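Local structure of L-lysine 6-oxidase (Marinomonas mediterranea, 3WEU) at residues 461-472 against 487-497. The protein oxidises the side-chain amine of L-lysine with a cysteine tryptophylquinone cofactor, releasing ammonium and the hydrogen peroxide that makes it antibacterial. Numbering follows the deposited sequence.
Sequences VIYKDAYQIKHY and RDECEEETGCE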
# COMPACT_ATOMS: atom_id res chain seq x y z
N VAL A 461 10.16 32.44 27.25
CA VAL A 461 10.38 31.64 28.47
C VAL A 461 11.46 30.55 28.35
O VAL A 461 11.90 30.00 29.36
CB VAL A 461 9.10 31.03 29.02
CG1 VAL A 461 7.98 32.08 29.16
CG2 VAL A 461 8.68 29.84 28.21
N ILE A 462 11.91 30.21 27.13
CA ILE A 462 13.01 29.28 27.00
C ILE A 462 14.37 29.88 27.12
O ILE A 462 15.36 29.16 27.10
CB ILE A 462 12.93 28.46 25.69
CG1 ILE A 462 13.29 29.30 24.47
CG2 ILE A 462 11.57 27.85 25.53
CD1 ILE A 462 13.64 28.47 23.27
N TYR A 463 14.46 31.19 27.23
CA TYR A 463 15.70 31.92 27.31
C TYR A 463 15.98 32.45 28.67
O TYR A 463 15.08 32.94 29.32
CB TYR A 463 15.69 33.16 26.42
CG TYR A 463 15.51 32.90 24.90
CD1 TYR A 463 14.26 32.85 24.34
CD2 TYR A 463 16.59 32.71 24.06
CE1 TYR A 463 14.07 32.56 22.99
CE2 TYR A 463 16.43 32.45 22.71
CZ TYR A 463 15.17 32.37 22.18
OH TYR A 463 15.07 32.14 20.83
N LYS A 464 17.23 32.48 29.06
CA LYS A 464 17.60 33.22 30.26
C LYS A 464 17.99 34.64 29.96
O LYS A 464 17.96 35.47 30.86
CB LYS A 464 18.70 32.47 31.05
CG LYS A 464 19.82 31.91 30.21
CD LYS A 464 20.76 31.09 31.11
CE LYS A 464 21.95 30.56 30.35
NZ LYS A 464 22.88 31.69 30.01
N ASP A 465 18.40 34.95 28.73
CA ASP A 465 18.56 36.32 28.29
C ASP A 465 18.61 36.26 26.75
O ASP A 465 18.58 35.16 26.16
CB ASP A 465 19.89 36.89 28.85
CG ASP A 465 19.95 38.39 28.85
OD1 ASP A 465 19.15 39.13 28.19
OD2 ASP A 465 20.89 38.88 29.51
N ALA A 466 18.66 37.40 26.09
CA ALA A 466 18.68 37.45 24.64
C ALA A 466 19.78 36.52 24.10
O ALA A 466 20.89 36.55 24.62
CB ALA A 466 18.95 38.87 24.20
N TYR A 467 19.41 35.66 23.14
CA TYR A 467 20.28 34.69 22.48
C TYR A 467 20.73 33.52 23.35
O TYR A 467 21.54 32.73 22.90
CB TYR A 467 21.52 35.37 21.86
CG TYR A 467 21.25 36.11 20.54
CD1 TYR A 467 20.71 37.39 20.56
CD2 TYR A 467 21.51 35.51 19.29
CE1 TYR A 467 20.45 38.09 19.39
CE2 TYR A 467 21.25 36.20 18.13
CZ TYR A 467 20.76 37.49 18.18
OH TYR A 467 20.49 38.23 17.03
N GLN A 468 20.30 33.46 24.61
CA GLN A 468 20.82 32.43 25.52
C GLN A 468 19.78 31.50 26.04
O GLN A 468 18.90 31.94 26.78
CB GLN A 468 21.40 33.11 26.72
CG GLN A 468 22.70 33.80 26.55
CD GLN A 468 23.19 34.27 27.93
OE1 GLN A 468 22.70 33.81 29.03
NE2 GLN A 468 24.12 35.20 27.90
N ILE A 469 19.90 30.24 25.68
CA ILE A 469 18.94 29.22 26.07
C ILE A 469 19.10 28.91 27.56
O ILE A 469 20.20 28.65 28.02
CB ILE A 469 19.14 27.94 25.28
CG1 ILE A 469 18.94 28.21 23.77
CG2 ILE A 469 18.22 26.83 25.80
CD1 ILE A 469 17.55 28.76 23.37
N LYS A 470 18.00 28.98 28.29
CA LYS A 470 17.97 28.58 29.69
C LYS A 470 18.03 27.11 29.82
O LYS A 470 17.28 26.38 29.17
CB LYS A 470 16.62 29.07 30.28
CG LYS A 470 16.51 28.87 31.81
CD LYS A 470 15.10 29.22 32.27
CE LYS A 470 14.88 30.70 32.54
NZ LYS A 470 13.48 31.11 32.20
N HIS A 471 18.91 26.61 30.68
CA HIS A 471 19.06 25.23 30.90
C HIS A 471 18.18 24.78 32.09
O HIS A 471 18.13 25.45 33.11
CB HIS A 471 20.51 24.94 31.31
CG HIS A 471 21.49 25.07 30.20
ND1 HIS A 471 22.56 24.21 30.07
CD2 HIS A 471 21.64 26.01 29.23
CE1 HIS A 471 23.30 24.57 29.03
NE2 HIS A 471 22.76 25.66 28.50
N TYR A 472 17.47 23.70 31.90
CA TYR A 472 16.78 23.01 32.97
C TYR A 472 17.76 21.97 33.56
O TYR A 472 18.20 21.09 32.88
CB TYR A 472 15.64 22.28 32.44
CG TYR A 472 14.77 21.53 33.45
CD1 TYR A 472 14.06 22.21 34.43
CD2 TYR A 472 14.63 20.16 33.35
CE1 TYR A 472 13.23 21.51 35.30
CE2 TYR A 472 13.82 19.45 34.20
CZ TYR A 472 13.12 20.14 35.16
OH TYR A 472 12.34 19.41 35.96
N ARG A 487 7.72 16.66 29.17
CA ARG A 487 7.89 18.00 29.68
C ARG A 487 7.96 19.03 28.54
O ARG A 487 8.83 18.93 27.66
CB ARG A 487 9.17 18.13 30.51
CG ARG A 487 9.46 19.50 31.02
CD ARG A 487 10.68 19.56 31.93
NE ARG A 487 10.96 20.89 32.45
CZ ARG A 487 11.59 21.83 31.74
NH1 ARG A 487 11.98 21.53 30.49
NH2 ARG A 487 11.82 23.02 32.24
N ASP A 488 7.06 20.01 28.58
CA ASP A 488 7.13 21.16 27.70
C ASP A 488 7.85 22.31 28.39
O ASP A 488 7.36 22.95 29.30
CB ASP A 488 5.75 21.60 27.29
CG ASP A 488 5.78 22.67 26.19
OD1 ASP A 488 6.88 23.18 25.87
OD2 ASP A 488 4.71 22.99 25.65
N GLU A 489 9.08 22.58 27.94
CA GLU A 489 9.82 23.70 28.41
C GLU A 489 9.13 25.02 28.26
O GLU A 489 9.40 25.97 29.03
CB GLU A 489 11.15 23.74 27.67
CG GLU A 489 11.06 24.11 26.16
CD GLU A 489 10.46 23.04 25.24
OE1 GLU A 489 10.16 21.85 25.62
OE2 GLU A 489 10.32 23.39 24.03
N CYS A 490 8.27 25.16 27.24
CA CYS A 490 7.46 26.40 27.16
C CYS A 490 6.36 26.54 28.21
O CYS A 490 5.99 27.65 28.53
CB CYS A 490 6.81 26.51 25.80
SG CYS A 490 8.10 26.67 24.49
N GLU A 491 5.83 25.43 28.66
CA GLU A 491 4.85 25.41 29.75
C GLU A 491 5.52 25.60 31.12
O GLU A 491 5.10 26.46 31.90
CB GLU A 491 4.07 24.09 29.74
CG GLU A 491 3.11 24.01 30.90
CD GLU A 491 2.21 22.82 30.79
OE1 GLU A 491 2.45 21.98 29.93
OE2 GLU A 491 1.27 22.72 31.58
N GLU A 492 6.58 24.88 31.41
CA GLU A 492 7.23 25.02 32.76
C GLU A 492 8.03 26.23 32.95
O GLU A 492 8.16 26.65 34.08
CB GLU A 492 8.14 23.84 33.06
CG GLU A 492 7.47 22.52 32.82
CD GLU A 492 6.13 22.39 33.55
OE1 GLU A 492 5.93 22.98 34.62
OE2 GLU A 492 5.23 21.73 33.01
N GLU A 493 8.67 26.77 31.88
CA GLU A 493 9.38 28.04 31.97
C GLU A 493 10.69 27.96 32.70
O GLU A 493 11.36 28.96 32.87
CB GLU A 493 8.56 29.22 32.58
CG GLU A 493 7.17 29.34 31.95
CD GLU A 493 6.44 30.63 32.16
OE1 GLU A 493 6.90 31.51 32.87
OE2 GLU A 493 5.36 30.80 31.58
N THR A 494 11.11 26.79 33.08
CA THR A 494 12.32 26.66 33.93
C THR A 494 13.53 26.11 33.14
O THR A 494 14.54 25.69 33.73
CB THR A 494 12.02 25.69 35.08
OG1 THR A 494 11.37 24.51 34.56
CG2 THR A 494 11.12 26.40 36.11
N GLY A 495 13.42 26.09 31.80
CA GLY A 495 14.57 25.81 30.94
C GLY A 495 14.36 24.68 30.02
O GLY A 495 13.37 23.98 30.09
N CYS A 496 15.37 24.43 29.17
CA CYS A 496 15.28 23.36 28.21
C CYS A 496 16.11 22.18 28.61
O CYS A 496 17.17 22.34 29.18
CB CYS A 496 15.79 23.85 26.84
SG CYS A 496 14.83 25.26 26.26
N GLU A 497 15.70 21.03 28.14
CA GLU A 497 16.47 19.83 28.26
C GLU A 497 17.03 19.56 26.88
O GLU A 497 16.45 20.02 25.91
CB GLU A 497 15.56 18.67 28.54
CG GLU A 497 15.04 18.72 29.96
CD GLU A 497 14.30 17.46 30.41
OE1 GLU A 497 14.02 16.56 29.60
OE2 GLU A 497 14.01 17.42 31.62
O HOH W 1 11.76 27.14 29.80
O HOH W 2 19.34 21.10 30.50
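Gly495 O, close to the Tyr472 ring, is gripped end-on by Arg487: NH1 and NH2 each lie 2.8 Å from this one oxygen and reach it from the same face of its carbonyl plane. NH2 also donates to Thr494 OG1, in the guanidinium plane, so three bonds fix the rotation of the group. Held flat in this way, it lies on one face of the Tyr472 ring, with planes 21° apart. The cation-pi geometry is sound, since Arg487 CZ sits 3.6 Å from the ring centroid and only 12° off the normal. Tyr472 CG is anti to the backbone N (chi1 -178°), which carries the ring alongside 494-497; at its edge comes Glu497 OE2, 3.3 Å from Tyr472 CE2, while the same oxygen is bonded to Thr484 and OE1 pairs with Lys92.

The backbones meet in a single beta bridge, His471 with Cys496. Cys496 N donates to Lys470 O at 2.7 Å, and Tyr472 N donates almost straight to Cys496 O, although from above that carbonyl's plane. The aliphatic chain of Lys470 runs past Gly495 and bends near its end, at chi3 and chi4, to bring NZ within 3.1 Å of Glu493 O, the carbonyl just beyond helix 489-492. A water that donates to Val461 O and Glu489 O and accepts from Gly495 N joins 461-472 to both the helix and the backbone at Gly495. Nearby, Cys496 SG packs against Ile462 CB and Ile469 CG2, next to Trp243 of strand 237-247.

Within the C-terminal domain region, main-chain carbonyls thus take up the cationic ends of Lys470 and Arg487, and the positive charge on Arg487 is probably stabilised by both the Gly495 carbonyl and the aromatic face of Tyr472.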